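Local coordinates for protein putative isocitrate dehydrogenase, NAD-dependent (PDB 6LKY) that probably catalyses the NAD-dependent oxidative decarboxylation of isocitrate to 2-oxoglutarate with the help of a magnesium ion, at residues V169-K174 and V222-N227; N93-I98 and T114-T119; K148-I153 and G183-I188; Y156-A161 and E191-Y196. The protein carries 1 engineered substitution. One frame throughout, in Å; residues are numbered along the deposited sequence.

Contact 1: V169-K174 and V222-N227; sequences VTLVHK and VLVTTN
Thr170 grips the neighbouring strand through both its backbone polar atoms: Thr170 N donates to Val222 O at 2.8 Å, and Thr170 O receives Val224 N at 2.9 Å. Val172 N continues the parallel ladder to Val224 O at 3.0 Å. At its end a side chain takes over: Thr225 OG1, held anti to its backbone N (chi1 -169°), donates to Val172 O at 2.8 Å from well above the carbonyl plane. On the face carrying Val169, Leu171 and Val224, the CG1 branch of Val224 lies between its own N and carbonyl carbon (chi1 69°). This branch meets Val169 CG1 at 3.7 Å and Leu171 CB at 3.8 Å, filling the step between two side chains of the partner strand. The other face brings Val172 CG2 against Leu223 CD2 at 4.1 Å. There a water donates to both Thr170 OG1 and Val222 O, giving that carbonyl a second donor, while Asp202 also bonds the Thr170 hydroxyl. Farther out, helix 147-163 covers Val169 and Val224, and strand 200-205 pairs with the far edge of 168-173. Beyond the pairing, Lys174 makes a salt bridge to Asp231 of the second subunit. Side-by-side parallel strands packed under helices are characteristic of the alpha/beta part of the large mixed sheet in isocitrate and isopropylmalate dehydrogenases.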
# COMPACT_ATOMS: atom_id res chain seq x y z
N VAL A 169 9.53 13.57 10.93
CA VAL A 169 9.65 12.15 10.62
C VAL A 169 8.37 11.45 11.06
O VAL A 169 7.96 11.57 12.23
CB VAL A 169 10.88 11.51 11.30
CG1 VAL A 169 10.82 9.98 11.17
CG2 VAL A 169 12.18 12.05 10.70
N THR A 170 7.75 10.73 10.14
CA THR A 170 6.59 9.88 10.40
C THR A 170 6.99 8.42 10.25
O THR A 170 7.38 7.99 9.16
CB THR A 170 5.45 10.19 9.44
OG1 THR A 170 5.07 11.56 9.57
CG2 THR A 170 4.25 9.29 9.76
N LEU A 171 6.88 7.65 11.32
CA LEU A 171 7.18 6.23 11.28
C LEU A 171 5.91 5.46 10.93
O LEU A 171 4.88 5.60 11.60
CB LEU A 171 7.75 5.77 12.63
CG LEU A 171 8.30 4.34 12.72
CD1 LEU A 171 9.38 4.24 13.80
CD2 LEU A 171 7.20 3.31 13.01
N VAL A 172 5.98 4.64 9.88
CA VAL A 172 4.80 3.92 9.37
C VAL A 172 4.91 2.45 9.73
O VAL A 172 5.96 1.83 9.54
CB VAL A 172 4.63 4.13 7.86
CG1 VAL A 172 3.33 3.46 7.36
CG2 VAL A 172 4.59 5.64 7.58
N HIS A 173 3.82 1.87 10.25
CA HIS A 173 3.89 0.55 10.85
C HIS A 173 2.53 -0.14 10.77
O HIS A 173 1.54 0.44 10.33
CB HIS A 173 4.33 0.67 12.31
CG HIS A 173 3.35 1.42 13.15
ND1 HIS A 173 2.27 0.81 13.75
CD2 HIS A 173 3.25 2.74 13.43
CE1 HIS A 173 1.57 1.72 14.41
NE2 HIS A 173 2.14 2.90 14.22
N LYS A 174 2.51 -1.40 11.21
CA LYS A 174 1.27 -2.13 11.43
C LYS A 174 1.36 -2.85 12.79
O LYS A 174 1.20 -4.06 12.92
CB LYS A 174 1.00 -3.08 10.26
CG LYS A 174 -0.39 -3.75 10.27
CD LYS A 174 -1.48 -2.84 9.72
CE LYS A 174 -2.86 -3.51 9.87
NZ LYS A 174 -3.99 -2.59 9.52
N VAL A 222 9.39 13.43 5.98
CA VAL A 222 10.16 12.19 5.92
C VAL A 222 9.29 11.07 6.47
O VAL A 222 8.70 11.22 7.54
CB VAL A 222 11.48 12.29 6.70
CG1 VAL A 222 12.24 10.97 6.62
CG2 VAL A 222 12.32 13.46 6.18
N LEU A 223 9.16 9.99 5.71
CA LEU A 223 8.53 8.76 6.17
C LEU A 223 9.63 7.76 6.44
O LEU A 223 10.53 7.62 5.63
CB LEU A 223 7.58 8.18 5.12
CG LEU A 223 6.32 8.93 4.76
CD1 LEU A 223 6.62 9.97 3.68
CD2 LEU A 223 5.28 7.93 4.30
N VAL A 224 9.58 7.07 7.58
CA VAL A 224 10.53 5.99 7.84
C VAL A 224 9.74 4.71 8.08
O VAL A 224 8.73 4.72 8.81
CB VAL A 224 11.49 6.31 9.00
CG1 VAL A 224 10.76 6.33 10.35
CG2 VAL A 224 12.65 5.29 9.03
N THR A 225 10.14 3.64 7.42
CA THR A 225 9.33 2.43 7.52
C THR A 225 10.16 1.22 7.12
O THR A 225 11.33 1.33 6.73
CB THR A 225 8.05 2.58 6.69
OG1 THR A 225 7.16 1.51 7.00
CG2 THR A 225 8.35 2.58 5.21
N THR A 226 9.53 0.05 7.25
CA THR A 226 10.18 -1.22 6.98
C THR A 226 10.09 -1.54 5.48
O THR A 226 9.45 -0.83 4.69
CB THR A 226 9.58 -2.32 7.87
OG1 THR A 226 8.16 -2.27 7.80
CG2 THR A 226 9.98 -2.09 9.34
N ASN A 227 10.72 -2.65 5.09
CA ASN A 227 11.07 -2.93 3.70
C ASN A 227 9.84 -2.94 2.79
O ASN A 227 9.74 -2.15 1.84
CB ASN A 227 11.83 -4.27 3.66
CG ASN A 227 12.95 -4.30 2.63
OD1 ASN A 227 12.81 -3.78 1.53
ND2 ASN A 227 14.09 -4.91 2.99
O HOH W 1 6.52 12.97 7.64
O HOH W 2 6.57 -1.38 10.29

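Contact 2: N93-I98 and T114-T119; sequences NVRPAI and TVRENT. With CIT (citric acid), chain E.
Strands 93-98 and 114-117 run antiparallel at 157°, with Asn93-Arg116 and Arg95-Thr114 as hydrogen-bonded pairs flanking the non-hydrogen-bonded pair Val94-Val115. Asn93 N to Arg116 O and Arg116 N to Asn93 O both measure 2.9 Å. From this pair the side chains leave together, the Asn93 amide alongside the Arg116 guanidinium, their planes 16° apart. Asn93 ND2 donates to Asn118 OD1 at 3.1 Å, arriving above the carbonyl plane. Asn118 ND2 is in turn held by Asn251. A lysine in place of Asn118 would probably leave Asn93 ND2 without its acceptor, its amide held by the weak Arg95 NE to Asn93 OD1 bond. These strands lie amid the large sheet, their arginines bordering a cleft that holds a citrate, probably from the crystallisation liquor, in a position consistent with the isocitrate site of relatives. Arg95, extended from CG to NE, reaches citrate O1 through NH2 at 2.9 Å, whereas Arg116, bent at chi2 and chi3 to lie beside Asn93 and Arg95, holds citrate O5 by NH1 and NH2, each at 3.1 Å. The guanidiniums stand nearly perpendicular (82°), Arg116 NH2 lying over a face of the Arg95 group, 3.2 Å from Arg95 NH2. Two donors so close would be expected to repel, a cost the citrate carboxylates probably offset. Ser234 binds Arg95 NH1 and Asn227 binds Arg116 NH1, while Arg116 NE is buried without a partner.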
# COMPACT_ATOMS: atom_id res chain seq x y z
N ASN A 93 17.20 2.95 2.02
CA ASN A 93 16.70 3.16 0.67
C ASN A 93 15.95 4.50 0.70
O ASN A 93 14.91 4.61 1.34
CB ASN A 93 15.80 2.00 0.24
CG ASN A 93 15.49 1.99 -1.26
OD1 ASN A 93 15.51 3.02 -1.93
ND2 ASN A 93 15.21 0.80 -1.79
N VAL A 94 16.52 5.51 0.06
CA VAL A 94 16.06 6.89 0.14
C VAL A 94 15.38 7.24 -1.17
O VAL A 94 16.01 7.20 -2.23
CB VAL A 94 17.23 7.85 0.43
CG1 VAL A 94 16.74 9.28 0.60
CG2 VAL A 94 18.02 7.37 1.67
N ARG A 95 14.08 7.56 -1.11
CA ARG A 95 13.26 7.80 -2.29
C ARG A 95 12.50 9.12 -2.20
O ARG A 95 11.43 9.18 -1.56
CB ARG A 95 12.30 6.64 -2.51
CG ARG A 95 13.04 5.37 -2.92
CD ARG A 95 12.14 4.16 -2.99
NE ARG A 95 12.85 3.04 -3.60
CZ ARG A 95 12.25 2.00 -4.16
NH1 ARG A 95 10.93 1.90 -4.14
NH2 ARG A 95 12.98 1.05 -4.71
N PRO A 96 13.04 10.19 -2.79
CA PRO A 96 12.32 11.47 -2.83
C PRO A 96 11.19 11.46 -3.86
O PRO A 96 11.33 10.91 -4.95
CB PRO A 96 13.40 12.49 -3.22
CG PRO A 96 14.74 11.77 -3.06
CD PRO A 96 14.43 10.31 -3.28
N ALA A 97 10.07 12.06 -3.48
CA ALA A 97 8.94 12.31 -4.38
C ALA A 97 8.58 13.79 -4.24
O ALA A 97 7.99 14.19 -3.23
CB ALA A 97 7.75 11.40 -4.07
N ILE A 98 8.99 14.59 -5.22
CA ILE A 98 8.78 16.03 -5.25
C ILE A 98 8.14 16.39 -6.59
O ILE A 98 8.67 16.02 -7.64
CB ILE A 98 10.10 16.80 -5.04
CG1 ILE A 98 10.82 16.25 -3.81
CG2 ILE A 98 9.84 18.29 -4.87
CD1 ILE A 98 12.18 16.82 -3.57
N THR A 114 10.75 9.06 1.29
CA THR A 114 10.60 7.78 1.97
C THR A 114 11.97 7.21 2.30
O THR A 114 12.85 7.13 1.44
CB THR A 114 9.81 6.78 1.11
OG1 THR A 114 8.48 7.28 0.90
CG2 THR A 114 9.69 5.44 1.82
N VAL A 115 12.16 6.84 3.56
CA VAL A 115 13.35 6.16 4.04
C VAL A 115 12.92 4.74 4.42
O VAL A 115 12.30 4.53 5.47
CB VAL A 115 13.99 6.92 5.22
CG1 VAL A 115 15.21 6.19 5.75
CG2 VAL A 115 14.36 8.34 4.78
N ARG A 116 13.28 3.79 3.57
CA ARG A 116 12.85 2.40 3.68
C ARG A 116 14.02 1.55 4.15
O ARG A 116 15.11 1.58 3.55
CB ARG A 116 12.30 1.88 2.34
CG ARG A 116 12.90 0.53 1.89
CD ARG A 116 11.97 -0.41 1.16
NE ARG A 116 12.10 -0.31 -0.27
CZ ARG A 116 12.07 -1.32 -1.14
NH1 ARG A 116 11.95 -2.58 -0.74
NH2 ARG A 116 12.19 -1.06 -2.43
N GLU A 117 13.80 0.83 5.25
CA GLU A 117 14.73 -0.21 5.66
C GLU A 117 14.91 -1.20 4.51
O GLU A 117 13.94 -1.67 3.91
CB GLU A 117 14.21 -0.93 6.91
CG GLU A 117 15.31 -1.65 7.70
CD GLU A 117 15.87 -2.87 6.98
OE1 GLU A 117 15.06 -3.66 6.42
OE2 GLU A 117 17.11 -3.04 6.95
N ASN A 118 16.16 -1.53 4.21
CA ASN A 118 16.50 -2.10 2.93
C ASN A 118 17.06 -3.50 3.01
O ASN A 118 17.36 -4.08 1.96
CB ASN A 118 17.53 -1.18 2.24
CG ASN A 118 17.32 -1.07 0.74
OD1 ASN A 118 16.23 -1.30 0.22
ND2 ASN A 118 18.38 -0.66 0.04
N THR A 119 17.21 -4.07 4.21
CA THR A 119 17.93 -5.33 4.34
C THR A 119 17.15 -6.46 5.02
O THR A 119 17.60 -7.60 4.92
CB THR A 119 19.25 -5.13 5.11
OG1 THR A 119 18.97 -4.65 6.43
CG2 THR A 119 20.17 -4.15 4.39
C1 CIT E . 12.37 -2.44 -5.81
O1 CIT E . 13.30 -1.62 -5.74
O2 CIT E . 11.20 -2.04 -5.57
C2 CIT E . 12.67 -3.89 -6.15
C3 CIT E . 11.63 -4.84 -5.57
O7 CIT E . 10.39 -4.68 -6.30
C4 CIT E . 12.07 -6.29 -5.64
C5 CIT E . 12.48 -6.69 -7.03
O3 CIT E . 13.63 -7.14 -7.21
O4 CIT E . 11.67 -6.60 -7.98
C6 CIT E . 11.38 -4.54 -4.12
O5 CIT E . 12.28 -3.96 -3.46
O6 CIT E . 10.29 -4.86 -3.58
O HOH W 3 8.73 8.04 -1.81

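Contact 3: K148-I153 and G183-I188; sequences KGSERI and GLFLEI
Helices 148-153 and 183-188 cross at -44°, their axes 9.4 Å apart at closest, and Ser150 and Phe185 bring the backbones nearest, CA to CA 5.8 Å. No hydrogen bond joins the two segments, and the contact is made by side-chain packing. Phe185, with CG anti to its backbone N (chi1 -173°), sends its ring across to the other helix and meets it edge-on. Phe185 CD1 lies 3.7 Å from Ser150 OG, and Phe185 CE1 lies 3.6 Å from Ile153 CG2, both partners being close to the ring plane. The hydroxyl of Ser150 does not depend on this neighbour, since it bonds Thr146 O, just ahead of the helix. One turn along the other helix, Ile188 adds two branches: its CD1 touches Ser150 CB at 3.9 Å and its CG2 touches Glu151 CG, also at 3.9 Å. Glu151 takes part through its aliphatic CG, while its carboxylate forms a salt bridge within the segment, Lys148 NZ to Glu151 OE1 3.0 Å. The Phe185 ring also packs on Ile154 of the same partner helix and, toward the sheet, on Leu171 and Thr226. An alanine in place of Phe185 would probably open a gap between the two helices and leave Ile153 CG2 without its partner across the contact. The far end of Ile153 turns from this helix toward Val115 and Glu117. Two helices packed side by side over one face of a sheet, here that of Leu171 and Val115, are typical of a layered alpha/beta fold.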
# COMPACT_ATOMS: atom_id res chain seq x y z
N LYS A 148 19.09 -3.86 15.85
CA LYS A 148 20.10 -2.95 15.32
C LYS A 148 19.73 -2.47 13.91
O LYS A 148 20.00 -1.31 13.58
CB LYS A 148 21.49 -3.60 15.31
CG LYS A 148 21.91 -4.32 16.60
CD LYS A 148 22.49 -3.37 17.66
CE LYS A 148 21.39 -2.75 18.56
NZ LYS A 148 21.93 -2.09 19.80
N GLY A 149 19.04 -3.31 13.13
CA GLY A 149 18.51 -2.84 11.85
C GLY A 149 17.53 -1.70 12.00
O GLY A 149 17.60 -0.70 11.26
N SER A 150 16.63 -1.80 12.98
CA SER A 150 15.67 -0.73 13.23
C SER A 150 16.35 0.54 13.70
O SER A 150 16.03 1.65 13.24
CB SER A 150 14.63 -1.19 14.26
OG SER A 150 14.11 -2.45 13.91
N GLU A 151 17.27 0.40 14.65
CA GLU A 151 18.01 1.56 15.17
C GLU A 151 18.69 2.31 14.04
O GLU A 151 18.59 3.55 13.95
CB GLU A 151 19.05 1.11 16.20
CG GLU A 151 18.47 0.85 17.58
CD GLU A 151 19.47 0.17 18.48
OE1 GLU A 151 20.63 0.02 18.04
OE2 GLU A 151 19.11 -0.23 19.62
N ARG A 152 19.39 1.59 13.17
CA ARG A 152 20.17 2.31 12.17
C ARG A 152 19.26 2.96 11.12
O ARG A 152 19.53 4.10 10.71
CB ARG A 152 21.21 1.38 11.54
CG ARG A 152 20.69 0.20 10.74
CD ARG A 152 21.85 -0.62 10.17
NE ARG A 152 21.39 -1.80 9.42
CZ ARG A 152 22.20 -2.70 8.88
NH1 ARG A 152 23.52 -2.57 9.00
NH2 ARG A 152 21.70 -3.73 8.21
N ILE A 153 18.16 2.31 10.72
CA ILE A 153 17.31 2.97 9.71
C ILE A 153 16.59 4.18 10.31
O ILE A 153 16.44 5.21 9.64
CB ILE A 153 16.33 1.98 9.04
CG1 ILE A 153 15.72 2.62 7.78
CG2 ILE A 153 15.18 1.55 9.96
CD1 ILE A 153 16.75 2.93 6.69
N GLY A 183 5.80 -3.82 16.05
CA GLY A 183 5.79 -3.26 17.40
C GLY A 183 7.18 -2.90 17.91
O GLY A 183 7.36 -1.85 18.53
N LEU A 184 8.16 -3.78 17.68
CA LEU A 184 9.54 -3.47 18.07
C LEU A 184 10.08 -2.30 17.26
O LEU A 184 10.74 -1.40 17.80
CB LEU A 184 10.42 -4.70 17.90
CG LEU A 184 11.91 -4.59 18.26
CD1 LEU A 184 12.08 -4.29 19.75
CD2 LEU A 184 12.66 -5.86 17.88
N PHE A 185 9.79 -2.27 15.96
CA PHE A 185 10.19 -1.13 15.14
C PHE A 185 9.63 0.19 15.70
O PHE A 185 10.36 1.17 15.88
CB PHE A 185 9.71 -1.36 13.70
CG PHE A 185 10.19 -0.35 12.71
CD1 PHE A 185 11.52 -0.31 12.34
CD2 PHE A 185 9.31 0.55 12.14
CE1 PHE A 185 11.97 0.63 11.43
CE2 PHE A 185 9.75 1.49 11.22
CZ PHE A 185 11.08 1.52 10.86
N LEU A 186 8.33 0.21 16.01
CA LEU A 186 7.69 1.41 16.56
C LEU A 186 8.31 1.81 17.91
O LEU A 186 8.58 2.99 18.16
CB LEU A 186 6.19 1.16 16.71
CG LEU A 186 5.38 2.28 17.37
CD1 LEU A 186 5.51 3.59 16.59
CD2 LEU A 186 3.92 1.89 17.49
N GLU A 187 8.50 0.84 18.80
CA GLU A 187 9.05 1.13 20.13
C GLU A 187 10.45 1.72 20.03
O GLU A 187 10.77 2.72 20.70
CB GLU A 187 9.06 -0.16 20.95
CG GLU A 187 9.74 -0.03 22.31
CD GLU A 187 10.06 -1.39 22.89
OE1 GLU A 187 9.10 -2.18 23.08
OE2 GLU A 187 11.25 -1.68 23.15
N ILE A 188 11.29 1.13 19.17
CA ILE A 188 12.62 1.68 18.96
C ILE A 188 12.54 3.09 18.38
O ILE A 188 13.30 3.99 18.79
CB ILE A 188 13.45 0.73 18.08
CG1 ILE A 188 13.81 -0.52 18.89
CG2 ILE A 188 14.65 1.45 17.55
CD1 ILE A 188 14.33 -1.68 18.07

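Contact 4: Y156-A161 and E191-Y196; sequences YAFDYA and EIAKEY
The later turns of helix 147-163 meet the end of helix 181-193 and the type I beta turn Ala193-Tyr196, in the helical layer over the large sheet, through Phe158 and Tyr196. Their rings form an offset stack, centroids 4.8 Å apart and planes 16° from parallel. The slip between them puts Phe158 CB, rather than its ring, over the middle of the tyrosine. That carbon stands 3.4 Å from the Tyr196 ring centroid and only 4° off the ring normal, a well-centred CH-pi contact. Both side chains hold CG anti to the carbonyl carbon (chi1 -80° for Phe158), a rotation that carries the phenylalanine ring past the tyrosine toward the other helix. There Phe158 CD2 meets Ile192 CG2 at 3.9 Å, and Phe158 CZ meets Ala193 CB at 3.8 Å. Ile192, Ala193 and Tyr196 all lie to one side of the phenylalanine ring, and Val169 of the sheet to the other. Beside the stack, Tyr196 OH donates to Asp159 OD1 at 2.5 Å, a short bond whose exact length is doubtful at this resolution. The hydroxyl approaches from the syn side, tilted out of the carboxylate plane. A salt bridge from Glu195 to Arg155 of helix 147-163 adds a further tie nearby. Face and hydroxyl of one tyrosine thus engage consecutive residues of the helix, Phe158 and Asp159, which should restrict both its sliding and its rotation; the hydrogen bond from the phenol is likely to stabilise a negative charge on Asp159.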
# COMPACT_ATOMS: atom_id res chain seq x y z
N TYR A 156 19.05 6.95 10.66
CA TYR A 156 19.30 7.51 9.34
C TYR A 156 18.20 8.48 8.94
O TYR A 156 18.48 9.53 8.36
CB TYR A 156 19.43 6.42 8.27
CG TYR A 156 19.81 7.00 6.91
CD1 TYR A 156 18.88 7.64 6.11
CD2 TYR A 156 21.12 6.93 6.45
CE1 TYR A 156 19.22 8.20 4.90
CE2 TYR A 156 21.48 7.47 5.23
CZ TYR A 156 20.53 8.11 4.47
OH TYR A 156 20.86 8.66 3.25
N ALA A 157 16.94 8.14 9.23
CA ALA A 157 15.84 9.03 8.84
C ALA A 157 15.93 10.37 9.58
O ALA A 157 15.75 11.43 8.98
CB ALA A 157 14.49 8.36 9.10
N PHE A 158 16.21 10.34 10.89
CA PHE A 158 16.33 11.60 11.63
C PHE A 158 17.55 12.41 11.18
O PHE A 158 17.45 13.64 11.00
CB PHE A 158 16.40 11.33 13.13
CG PHE A 158 15.05 11.08 13.76
CD1 PHE A 158 14.19 12.13 14.03
CD2 PHE A 158 14.65 9.80 14.09
CE1 PHE A 158 12.97 11.90 14.62
CE2 PHE A 158 13.42 9.56 14.67
CZ PHE A 158 12.58 10.62 14.94
N ASP A 159 18.71 11.76 11.01
CA ASP A 159 19.90 12.46 10.52
C ASP A 159 19.65 13.06 9.15
O ASP A 159 20.08 14.19 8.87
CB ASP A 159 21.10 11.51 10.46
CG ASP A 159 21.57 11.07 11.83
OD1 ASP A 159 21.14 11.68 12.83
OD2 ASP A 159 22.38 10.11 11.91
N TYR A 160 18.94 12.33 8.28
CA TYR A 160 18.63 12.85 6.95
C TYR A 160 17.72 14.06 7.05
O TYR A 160 17.92 15.04 6.34
CB TYR A 160 17.97 11.76 6.10
CG TYR A 160 17.50 12.25 4.73
CD1 TYR A 160 16.26 12.87 4.56
CD2 TYR A 160 18.32 12.09 3.61
CE1 TYR A 160 15.85 13.33 3.31
CE2 TYR A 160 17.91 12.54 2.37
CZ TYR A 160 16.69 13.15 2.22
OH TYR A 160 16.31 13.58 0.98
N ALA A 161 16.71 13.99 7.92
CA ALA A 161 15.83 15.14 8.13
C ALA A 161 16.61 16.37 8.58
O ALA A 161 16.37 17.48 8.07
CB ALA A 161 14.75 14.77 9.16
N GLU A 191 11.79 5.55 21.08
CA GLU A 191 12.95 5.82 21.93
C GLU A 191 13.93 6.75 21.23
O GLU A 191 14.40 7.74 21.81
CB GLU A 191 13.61 4.51 22.35
CG GLU A 191 12.86 3.82 23.48
CD GLU A 191 13.22 2.34 23.65
OE1 GLU A 191 12.52 1.66 24.44
OE2 GLU A 191 14.18 1.86 23.01
N ILE A 192 14.22 6.48 19.95
CA ILE A 192 15.22 7.27 19.24
C ILE A 192 14.73 8.69 18.99
O ILE A 192 15.54 9.63 18.94
CB ILE A 192 15.59 6.55 17.93
CG1 ILE A 192 16.52 5.36 18.23
CG2 ILE A 192 16.21 7.52 16.90
CD1 ILE A 192 16.82 4.48 17.03
N ALA A 193 13.42 8.89 18.87
CA ALA A 193 12.89 10.23 18.61
C ALA A 193 13.28 11.22 19.70
O ALA A 193 13.42 12.42 19.44
CB ALA A 193 11.36 10.18 18.47
N LYS A 194 13.45 10.73 20.94
CA LYS A 194 13.80 11.60 22.05
C LYS A 194 15.23 12.12 21.95
O LYS A 194 15.56 13.12 22.59
CB LYS A 194 13.54 10.87 23.37
CG LYS A 194 12.04 10.58 23.56
CD LYS A 194 11.68 10.02 24.93
CE LYS A 194 12.43 8.74 25.24
NZ LYS A 194 11.63 7.87 26.14
N GLU A 195 16.07 11.47 21.15
CA GLU A 195 17.40 11.99 20.85
C GLU A 195 17.37 13.13 19.84
O GLU A 195 18.43 13.68 19.53
CB GLU A 195 18.29 10.87 20.31
CG GLU A 195 18.49 9.71 21.27
CD GLU A 195 19.12 8.50 20.60
OE1 GLU A 195 19.71 8.65 19.49
OE2 GLU A 195 19.01 7.40 21.17
N TYR A 196 16.21 13.45 19.27
CA TYR A 196 16.10 14.45 18.20
C TYR A 196 14.96 15.43 18.49
O TYR A 196 14.01 15.54 17.72
CB TYR A 196 15.89 13.77 16.85
CG TYR A 196 17.08 12.96 16.35
CD1 TYR A 196 17.26 11.65 16.75
CD2 TYR A 196 18.01 13.52 15.47
CE1 TYR A 196 18.33 10.91 16.29
CE2 TYR A 196 19.09 12.79 15.01
CZ TYR A 196 19.24 11.48 15.42
OH TYR A 196 20.30 10.71 14.98

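From the N terminus, contact 2 closes first: strands 92-98 and 111-117 pair across a short connection, complete before the other three begin. Helix 147-163 then supplies the first segments of contacts 3 and 4, and strand 168-173 that of contact 1. Helix 181-193 and the turn after it close contacts 3 and 4, and strand 222-225 closes contact 1 last, so these three loops cross one another. Strand 222-225 lies between 168-173 and 111-117, joining contacts 1 and 2 in one sheet, where Leu223 pairs with Val115. Over that sheet, contacts 3 and 4 pair the same two helices at successive levels, Phe185 and Phe158 resting on strand 168-173.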